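Local coordinates for probable benzoylformate decarboxylase (PDB 7ORX), which binds thiamine diphosphate and a sodium ion, as a four-chain member of the thiamine-diphosphate-dependent enzyme family with three parallel-sheet regions in each chain, at residues Gly65-Val70 against Pro94-Ala99; Val224-Lys229 against Asn330-Ser335; Ala296-Val301 against Ala311-Ala316. One frame throughout, in Å; residues are numbered along the deposited sequence.

The three contacts illustrate how one alpha/beta architecture can be joined in different ways. Contact 1 pairs two strands in the six-stranded parallel sheet of the N-terminal thiamine diphosphate-binding domain. Contact 3 pairs two strands at one side of the central domain's sheet, about 17 Å from contact 1 between nearest atoms. Contact 2 joins helix 220-230 to the end of helix 321-331 and the loop leaving it, and its nearest atoms lie about 9 Å from those of contact 3. Along the chain contact 1 closes first; both segments of contact 3 fall between those of contact 2, whose helix 321-331 follows strand 315-318. Contact 1 lies in one of two cofactor-binding domains, contact 3 at a subunit interface.

Contact 1 (Gly65-Val70 against Pro94-Ala99); sequences GEATLV and PLVVTA
The carbonyl of Thr68 receives the shortest bond between these parallel strands: Val96 N donates to Thr68 O at 2.9 Å, almost straight at 177°. The pattern then alternates, with Val70 N giving its proton to Val96 O (3.0 Å) and Thr98 N giving its own to Val70 O (3.0 Å). At the entrance to the pairing, Thr68 N makes a weak bond to Pro94 O, and the same oxygen meets a CA-H of Ala67.

Thr98 sets its hydroxyl between its own backbone N and carbonyl carbon (chi1 71°), which brings Thr98 OG1 to 3.2 Å from Val70 O; Asn71 OD1 competes for that proton, so its direction is not settled. The methyl on the other branch, Thr98 CG2, meets Leu69 CD1 at 3.8 Å as the two side chains cross obliquely. Leu69 CD1 also touches Val96 CG1 (4.1 Å). On the opposite face, covered by helix 50-64, Val70 CG1 meets Val97 CG1 at 4.3 Å and Val70 touches Ala57.

Neighbouring strands 22-25 and 157-162 bond to Leu69 and Val97 respectively. Much of the backbone polarity of the paired residues is met within the sheet, and mainly aliphatic groups are left on its two faces in this thiamine diphosphate-binding domain.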
loop_
_atom_site.group_PDB
_atom_site.type_symbol
_atom_site.label_atom_id
_atom_site.label_comp_id
_atom_site.label_asym_id
_atom_site.label_seq_id
_atom_site.Cartn_x
_atom_site.Cartn_y
_atom_site.Cartn_z
ATOM N N GLY C 65 16.854 18.567 -18.405
ATOM C CA GLY C 65 16.307 19.130 -17.170
ATOM C C GLY C 65 14.796 19.084 -17.184
ATOM O O GLY C 65 14.208 19.213 -16.127
ATOM N N GLU C 66 14.188 18.808 -18.326
ATOM C CA GLU C 66 12.733 18.952 -18.557
ATOM C C GLU C 66 11.997 17.670 -18.171
ATOM O O GLU C 66 12.625 16.594 -18.241
ATOM C CB GLU C 66 12.493 19.247 -20.030
ATOM C CG GLU C 66 13.076 20.577 -20.472
ATOM C CD GLU C 66 13.089 20.771 -21.978
ATOM O OE1 GLU C 66 13.149 19.743 -22.750
ATOM O OE2 GLU C 66 12.981 21.976 -22.389
ATOM N N ALA C 67 10.709 17.779 -17.820
ATOM C CA ALA C 67 9.817 16.615 -17.619
ATOM C C ALA C 67 9.780 15.822 -18.916
ATOM O O ALA C 67 9.942 16.449 -19.941
ATOM C CB ALA C 67 8.436 17.078 -17.238
ATOM N N THR C 68 9.572 14.505 -18.886
ATOM C CA THR C 68 9.647 13.649 -20.107
ATOM C C THR C 68 8.601 12.550 -20.074
ATOM O O THR C 68 8.439 11.970 -19.025
ATOM C CB THR C 68 11.041 13.024 -20.215
ATOM O OG1 THR C 68 11.930 14.132 -20.316
ATOM C CG2 THR C 68 11.229 12.100 -21.395
ATOM N N LEU C 69 7.963 12.262 -21.195
ATOM C CA LEU C 69 6.770 11.385 -21.198
ATOM C C LEU C 69 7.183 9.962 -21.550
ATOM O O LEU C 69 7.881 9.766 -22.524
ATOM C CB LEU C 69 5.751 11.932 -22.208
ATOM C CG LEU C 69 4.400 11.219 -22.248
ATOM C CD1 LEU C 69 3.691 11.255 -20.896
ATOM C CD2 LEU C 69 3.515 11.868 -23.303
ATOM N N VAL C 70 6.690 8.997 -20.811
ATOM C CA VAL C 70 6.895 7.554 -21.102
ATOM C C VAL C 70 5.510 6.933 -21.279
ATOM O O VAL C 70 4.627 7.374 -20.571
ATOM C CB VAL C 70 7.651 6.920 -19.933
ATOM C CG1 VAL C 70 7.789 5.431 -20.109
ATOM C CG2 VAL C 70 8.988 7.611 -19.716
ATOM N N PRO C 94 12.207 14.017 -13.400
ATOM C CA PRO C 94 10.777 14.224 -13.584
ATOM C C PRO C 94 10.158 13.431 -14.726
ATOM O O PRO C 94 9.584 14.021 -15.579
ATOM C CB PRO C 94 10.684 15.736 -13.852
ATOM C CG PRO C 94 11.991 16.092 -14.462
ATOM C CD PRO C 94 13.006 15.172 -13.818
ATOM N N LEU C 95 10.269 12.108 -14.714
ATOM C CA LEU C 95 9.570 11.228 -15.683
ATOM C C LEU C 95 8.077 11.231 -15.367
ATOM O O LEU C 95 7.688 10.999 -14.199
ATOM C CB LEU C 95 10.071 9.791 -15.562
ATOM C CG LEU C 95 11.567 9.584 -15.775
ATOM C CD1 LEU C 95 11.892 8.077 -15.811
ATOM C CD2 LEU C 95 12.029 10.239 -17.065
ATOM N N VAL C 96 7.259 11.383 -16.391
ATOM C CA VAL C 96 5.786 11.232 -16.294
ATOM C C VAL C 96 5.437 9.913 -16.977
ATOM O O VAL C 96 5.497 9.847 -18.199
ATOM C CB VAL C 96 5.139 12.422 -16.989
ATOM C CG1 VAL C 96 3.641 12.294 -16.927
ATOM C CG2 VAL C 96 5.645 13.724 -16.411
ATOM N N VAL C 97 5.154 8.875 -16.224
ATOM C CA VAL C 97 4.969 7.540 -16.834
ATOM C C VAL C 97 3.475 7.270 -16.922
ATOM O O VAL C 97 2.874 7.097 -15.871
ATOM C CB VAL C 97 5.647 6.490 -15.952
ATOM C CG1 VAL C 97 5.520 5.088 -16.525
ATOM C CG2 VAL C 97 7.087 6.857 -15.677
ATOM N N THR C 98 2.905 7.231 -18.126
ATOM C CA THR C 98 1.514 6.784 -18.373
ATOM C C THR C 98 1.510 5.300 -18.783
ATOM O O THR C 98 2.377 4.862 -19.545
ATOM C CB THR C 98 0.852 7.648 -19.441
ATOM O OG1 THR C 98 1.463 7.316 -20.684
ATOM C CG2 THR C 98 1.023 9.132 -19.194
ATOM N N ALA C 99 0.525 4.552 -18.310
ATOM C CA ALA C 99 0.330 3.137 -18.665
ATOM C C ALA C 99 -1.083 2.966 -19.223
ATOM O O ALA C 99 -2.009 3.523 -18.665
ATOM C CB ALA C 99 0.550 2.298 -17.435
#

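Contact 2 (Val224-Lys229 against Asn330-Ser335)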
loop_
_atom_site.group_PDB
_atom_site.type_symbol
_atom_site.label_atom_id
_atom_site.label_comp_id
_atom_site.label_asym_id
_atom_site.label_seq_id
_atom_site.Cartn_x
_atom_site.Cartn_y
_atom_site.Cartn_z
ATOM N N VAL C 224 32.196 26.868 -8.264
ATOM C CA VAL C 224 33.611 27.209 -8.570
ATOM C C VAL C 224 33.925 28.526 -7.885
ATOM O O VAL C 224 34.938 28.589 -7.170
ATOM C CB VAL C 224 33.919 27.268 -10.076
ATOM C CG1 VAL C 224 35.150 28.109 -10.348
ATOM C CG2 VAL C 224 34.071 25.878 -10.678
ATOM N N LEU C 225 33.083 29.542 -8.092
ATOM C CA LEU C 225 33.406 30.899 -7.600
ATOM C C LEU C 225 33.494 30.852 -6.073
ATOM O O LEU C 225 34.381 31.478 -5.489
ATOM C CB LEU C 225 32.348 31.860 -8.118
ATOM C CG LEU C 225 32.495 33.300 -7.624
ATOM C CD1 LEU C 225 33.885 33.865 -7.909
ATOM C CD2 LEU C 225 31.420 34.158 -8.242
ATOM N N LEU C 226 32.643 30.067 -5.443
ATOM C CA LEU C 226 32.581 29.947 -3.964
ATOM C C LEU C 226 33.849 29.272 -3.441
ATOM O O LEU C 226 34.396 29.757 -2.456
ATOM C CB LEU C 226 31.323 29.161 -3.568
ATOM C CG LEU C 226 31.153 28.935 -2.065
ATOM C CD1 LEU C 226 31.133 30.270 -1.320
ATOM C CD2 LEU C 226 29.876 28.154 -1.761
ATOM N N ALA C 227 34.291 28.182 -4.078
ATOM C CA ALA C 227 35.563 27.508 -3.753
ATOM C C ALA C 227 36.724 28.489 -3.934
ATOM O O ALA C 227 37.604 28.488 -3.052
ATOM C CB ALA C 227 35.736 26.266 -4.597
ATOM N N GLU C 228 36.749 29.289 -5.011
ATOM C CA GLU C 228 37.797 30.331 -5.213
ATOM C C GLU C 228 37.786 31.306 -4.030
ATOM O O GLU C 228 38.856 31.556 -3.459
ATOM C CB GLU C 228 37.671 31.013 -6.573
ATOM C CG GLU C 228 38.399 30.223 -7.677
ATOM C CD GLU C 228 37.919 30.424 -9.114
ATOM O OE1 GLU C 228 36.932 31.244 -9.312
ATOM O OE2 GLU C 228 38.503 29.739 -10.035
ATOM N N LYS C 229 36.616 31.779 -3.610
ATOM C CA LYS C 229 36.530 32.833 -2.564
ATOM C C LYS C 229 37.004 32.287 -1.218
ATOM O O LYS C 229 37.633 33.041 -0.471
ATOM C CB LYS C 229 35.094 33.358 -2.421
ATOM C CG LYS C 229 34.591 34.052 -3.670
ATOM C CD LYS C 229 33.997 35.407 -3.408
ATOM C CE LYS C 229 33.717 36.182 -4.674
ATOM N NZ LYS C 229 32.461 36.949 -4.511
ATOM N N ASN C 330 28.411 35.068 -4.601
ATOM C CA ASN C 330 28.525 36.501 -4.985
ATOM C C ASN C 330 28.707 37.381 -3.743
ATOM O O ASN C 330 29.030 38.548 -3.957
ATOM C CB ASN C 330 27.372 36.941 -5.892
ATOM C CG ASN C 330 27.506 36.345 -7.285
ATOM O OD1 ASN C 330 28.572 36.363 -7.920
ATOM N ND2 ASN C 330 26.424 35.767 -7.766
ATOM N N MET C 331 28.582 36.852 -2.514
ATOM C CA MET C 331 28.510 37.697 -1.296
ATOM C C MET C 331 29.514 37.325 -0.195
ATOM O O MET C 331 29.812 38.234 0.629
ATOM C CB MET C 331 27.094 37.688 -0.731
ATOM C CG MET C 331 26.273 38.863 -1.208
ATOM S SD MET C 331 24.748 38.983 -0.167
ATOM C CE MET C 331 24.036 40.543 -0.712
ATOM N N VAL C 332 30.046 36.103 -0.150
ATOM C CA VAL C 332 31.174 35.781 0.785
ATOM C C VAL C 332 32.416 36.595 0.399
ATOM O O VAL C 332 32.638 36.819 -0.808
ATOM C CB VAL C 332 31.502 34.284 0.879
ATOM C CG1 VAL C 332 30.299 33.474 1.336
ATOM C CG2 VAL C 332 32.043 33.761 -0.416
ATOM N N LYS C 333 33.151 37.056 1.415
ATOM C CA LYS C 333 34.391 37.873 1.298
ATOM C C LYS C 333 35.536 36.918 0.959
ATOM O O LYS C 333 35.613 35.826 1.523
ATOM C CB LYS C 333 34.693 38.633 2.606
ATOM C CG LYS C 333 33.821 39.853 2.921
ATOM C CD LYS C 333 33.651 40.847 1.747
ATOM C CE LYS C 333 34.850 41.052 0.808
ATOM N NZ LYS C 333 35.743 42.177 1.185
ATOM N N PRO C 334 36.431 37.268 0.010
ATOM C CA PRO C 334 37.678 36.518 -0.161
ATOM C C PRO C 334 38.365 36.317 1.205
ATOM O O PRO C 334 38.394 37.268 1.963
ATOM C CB PRO C 334 38.497 37.381 -1.137
ATOM C CG PRO C 334 37.442 38.119 -1.935
ATOM C CD PRO C 334 36.309 38.370 -0.956
ATOM N N SER C 335 38.822 35.097 1.514
ATOM C CA SER C 335 39.402 34.724 2.828
ATOM C C SER C 335 40.937 34.955 2.863
ATOM O O SER C 335 41.642 35.076 1.762
ATOM C CB SER C 335 39.113 33.287 3.153
ATOM O OG SER C 335 37.740 32.968 3.072
#
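Leu226 and Val332 meet where helix 220-230 packs against the chain leaving helix 321-331, a helix-to-loop contact whose helix belongs to the central domain.

The apolar part centres on one methyl. Val332 CG2 sits between its own backbone N and carbonyl carbon, a position from which it faces the helix and touches both Leu226 CD1 and Lys229 CB, each at 3.7 Å. Leu226 and Val332 cross at about a right angle, whereas the Lys229 side chain slants across that of Val332.

Two plain carbon-oxygen contacts flank this group. A bend at chi2 (-130°) places Lys229 CD beside Val332 O, and Leu225 CD2 approaches Asn330 OD1 at 3.6 Å, again with the side chains at about a right angle.

Polar contacts occur at both ends of Lys229. Farther out along its chain, NZ is hydrogen-bonded to Ala329 O, just before the second segment; Val332 O and Asn330 O lie farther off, 3.7 and 3.8 Å from Lys229 NZ. The loop is also held from outside, Lys333 N bonding to Glu201 OE2.

At the backbone end, Pro334 offers a CA-H to the Lys229 carbonyl. Ser335 N donates to that same Lys229 O at 3.1 Å, its nitrogen nearly along the C=O axis.

Contact 3 (Ala296-Val301 against Ala311-Ala316)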
loop_
_atom_site.group_PDB
_atom_site.type_symbol
_atom_site.label_atom_id
_atom_site.label_comp_id
_atom_site.label_asym_id
_atom_site.label_seq_id
_atom_site.Cartn_x
_atom_site.Cartn_y
_atom_site.Cartn_z
ATOM N N ALA C 296 34.315 19.025 14.127
ATOM C CA ALA C 296 33.696 19.376 12.822
ATOM C C ALA C 296 32.183 19.539 12.979
ATOM O O ALA C 296 31.560 18.737 13.694
ATOM C CB ALA C 296 34.023 18.318 11.792
ATOM N N ARG C 297 31.643 20.566 12.332
ATOM C CA ARG C 297 30.174 20.817 12.223
ATOM C C ARG C 297 29.829 20.787 10.734
ATOM O O ARG C 297 30.636 21.255 9.921
ATOM C CB ARG C 297 29.737 22.121 12.913
ATOM C CG ARG C 297 30.548 23.356 12.525
ATOM C CD ARG C 297 29.997 24.675 13.064
ATOM N NE ARG C 297 28.531 24.759 12.922
ATOM C CZ ARG C 297 27.799 25.871 12.891
ATOM N NH1 ARG C 297 28.374 27.050 13.044
ATOM N NH2 ARG C 297 26.487 25.780 12.780
ATOM N N LEU C 298 28.691 20.187 10.414
ATOM C CA LEU C 298 28.249 19.937 9.032
ATOM C C LEU C 298 27.031 20.817 8.787
ATOM O O LEU C 298 26.100 20.706 9.600
ATOM C CB LEU C 298 27.945 18.443 8.891
ATOM C CG LEU C 298 27.654 17.970 7.466
ATOM C CD1 LEU C 298 28.256 16.596 7.162
ATOM C CD2 LEU C 298 26.164 17.947 7.216
ATOM N N ILE C 299 27.114 21.711 7.797
ATOM C CA ILE C 299 25.982 22.464 7.195
ATOM C C ILE C 299 25.555 21.719 5.950
ATOM O O ILE C 299 26.411 21.324 5.179
ATOM C CB ILE C 299 26.319 23.922 6.823
ATOM C CG1 ILE C 299 26.955 24.705 7.960
ATOM C CG2 ILE C 299 25.055 24.619 6.406
ATOM C CD1 ILE C 299 26.233 24.538 9.266
ATOM N N HIS C 300 24.262 21.623 5.715
ATOM C CA HIS C 300 23.692 20.728 4.690
ATOM C C HIS C 300 22.626 21.488 3.927
ATOM O O HIS C 300 21.681 21.918 4.569
ATOM C CB HIS C 300 23.160 19.512 5.416
ATOM C CG HIS C 300 22.572 18.530 4.500
ATOM N ND1 HIS C 300 21.638 17.623 4.938
ATOM C CD2 HIS C 300 22.773 18.322 3.184
ATOM C CE1 HIS C 300 21.261 16.880 3.913
ATOM N NE2 HIS C 300 21.976 17.273 2.822
ATOM N N VAL C 301 22.782 21.691 2.631
ATOM C CA VAL C 301 21.829 22.490 1.811
ATOM C C VAL C 301 21.206 21.585 0.744
ATOM O O VAL C 301 21.957 21.067 -0.047
ATOM C CB VAL C 301 22.506 23.723 1.189
ATOM C CG1 VAL C 301 21.508 24.511 0.354
ATOM C CG2 VAL C 301 23.133 24.589 2.261
ATOM N N ALA C 311 18.876 12.483 7.421
ATOM C CA ALA C 311 20.310 12.582 7.766
ATOM C C ALA C 311 20.479 12.278 9.241
ATOM O O ALA C 311 19.675 12.728 10.066
ATOM C CB ALA C 311 20.900 13.933 7.471
ATOM N N PRO C 312 21.511 11.492 9.609
ATOM C CA PRO C 312 21.810 11.191 11.003
ATOM C C PRO C 312 22.664 12.242 11.713
ATOM O O PRO C 312 22.764 12.146 12.915
ATOM C CB PRO C 312 22.580 9.860 10.869
ATOM C CG PRO C 312 23.357 10.018 9.577
ATOM C CD PRO C 312 22.377 10.731 8.681
ATOM N N ILE C 313 23.284 13.178 10.999
ATOM C CA ILE C 313 23.895 14.376 11.669
ATOM C C ILE C 313 23.669 15.597 10.788
ATOM O O ILE C 313 23.248 15.415 9.609
ATOM C CB ILE C 313 25.405 14.205 11.976
ATOM C CG1 ILE C 313 26.123 13.494 10.848
ATOM C CG2 ILE C 313 25.674 13.474 13.276
ATOM C CD1 ILE C 313 26.089 14.239 9.560
ATOM N N GLY C 314 23.944 16.772 11.359
ATOM C CA GLY C 314 24.117 18.049 10.623
ATOM C C GLY C 314 23.003 19.048 10.860
ATOM O O GLY C 314 21.897 18.644 11.270
ATOM N N GLU C 315 23.295 20.321 10.601
ATOM C CA GLU C 315 22.334 21.449 10.517
ATOM C C GLU C 315 21.925 21.619 9.046
ATOM O O GLU C 315 22.731 22.152 8.285
ATOM C CB GLU C 315 23.010 22.692 11.096
ATOM C CG GLU C 315 22.274 23.998 10.797
ATOM C CD GLU C 315 22.649 25.199 11.641
ATOM O OE1 GLU C 315 23.816 25.652 11.564
ATOM O OE2 GLU C 315 21.759 25.686 12.361
ATOM N N ALA C 316 20.710 21.218 8.656
ATOM C CA ALA C 316 20.228 21.289 7.255
ATOM C C ALA C 316 19.424 22.580 7.004
ATOM O O ALA C 316 18.761 23.060 7.918
ATOM C CB ALA C 316 19.394 20.074 6.925
HETATM O O HOH W 1 21.976 17.479 7.657
#
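Leu298 and Glu315 are joined across a beta-alpha-beta unit, in which strand 297-302, helix 305-310 and strand 315-318 follow one another and the two strands end up neighbours and parallel in the sheet of the central domain.

The close part lies along the backbones and among Leu298, Ile313 and His300. Glu315 N donates to Leu298 O at 3.0 Å, and His300 N in turn donates to Glu315 O at 3.0 Å, with an N-H...O angle of 138°, more bent than the Glu315 bond. CA-H groups add to this: Ile299 CA faces Glu315 O, and Ala316 CA faces His300 O. Gly314 has positive phi and no CB on the side turned to the other strand, where Leu298 CD2 rests 4.0 Å from Gly314 CA. The other branch, Leu298 CD1, meets Ile313 CD1 at 4.0 Å, the two side chains crossing at about a right angle.

The more open side carries charge. Glu315 CG stands anti to its backbone N (chi1 167°) and the chain runs extended from there, side by side with Arg297 and Ile299. Glu315 OE1 forms a salt bridge with Arg297 NH2 at 2.9 Å, reaching the edge of the guanidinium near its plane, while the two flat groups are turned 42° apart. The second carboxylate oxygen, Glu315 OE2, is hydrogen-bonded to His183 NE2 of the second subunit, with Glu181 of that chain also close; the nearby like charge would tend to disfavour the ionised carboxylate, and Arg297 and that histidine may offset it. Glu315 and Ala316 also pair with a strand of that subunit, extending the sheet across the interface.

On the buried face, His300 NE2 bonds to Ala278 O, whereas His300 ND1 reaches a water at 2.7 Å that donates to Ile313 O at 3.1 Å.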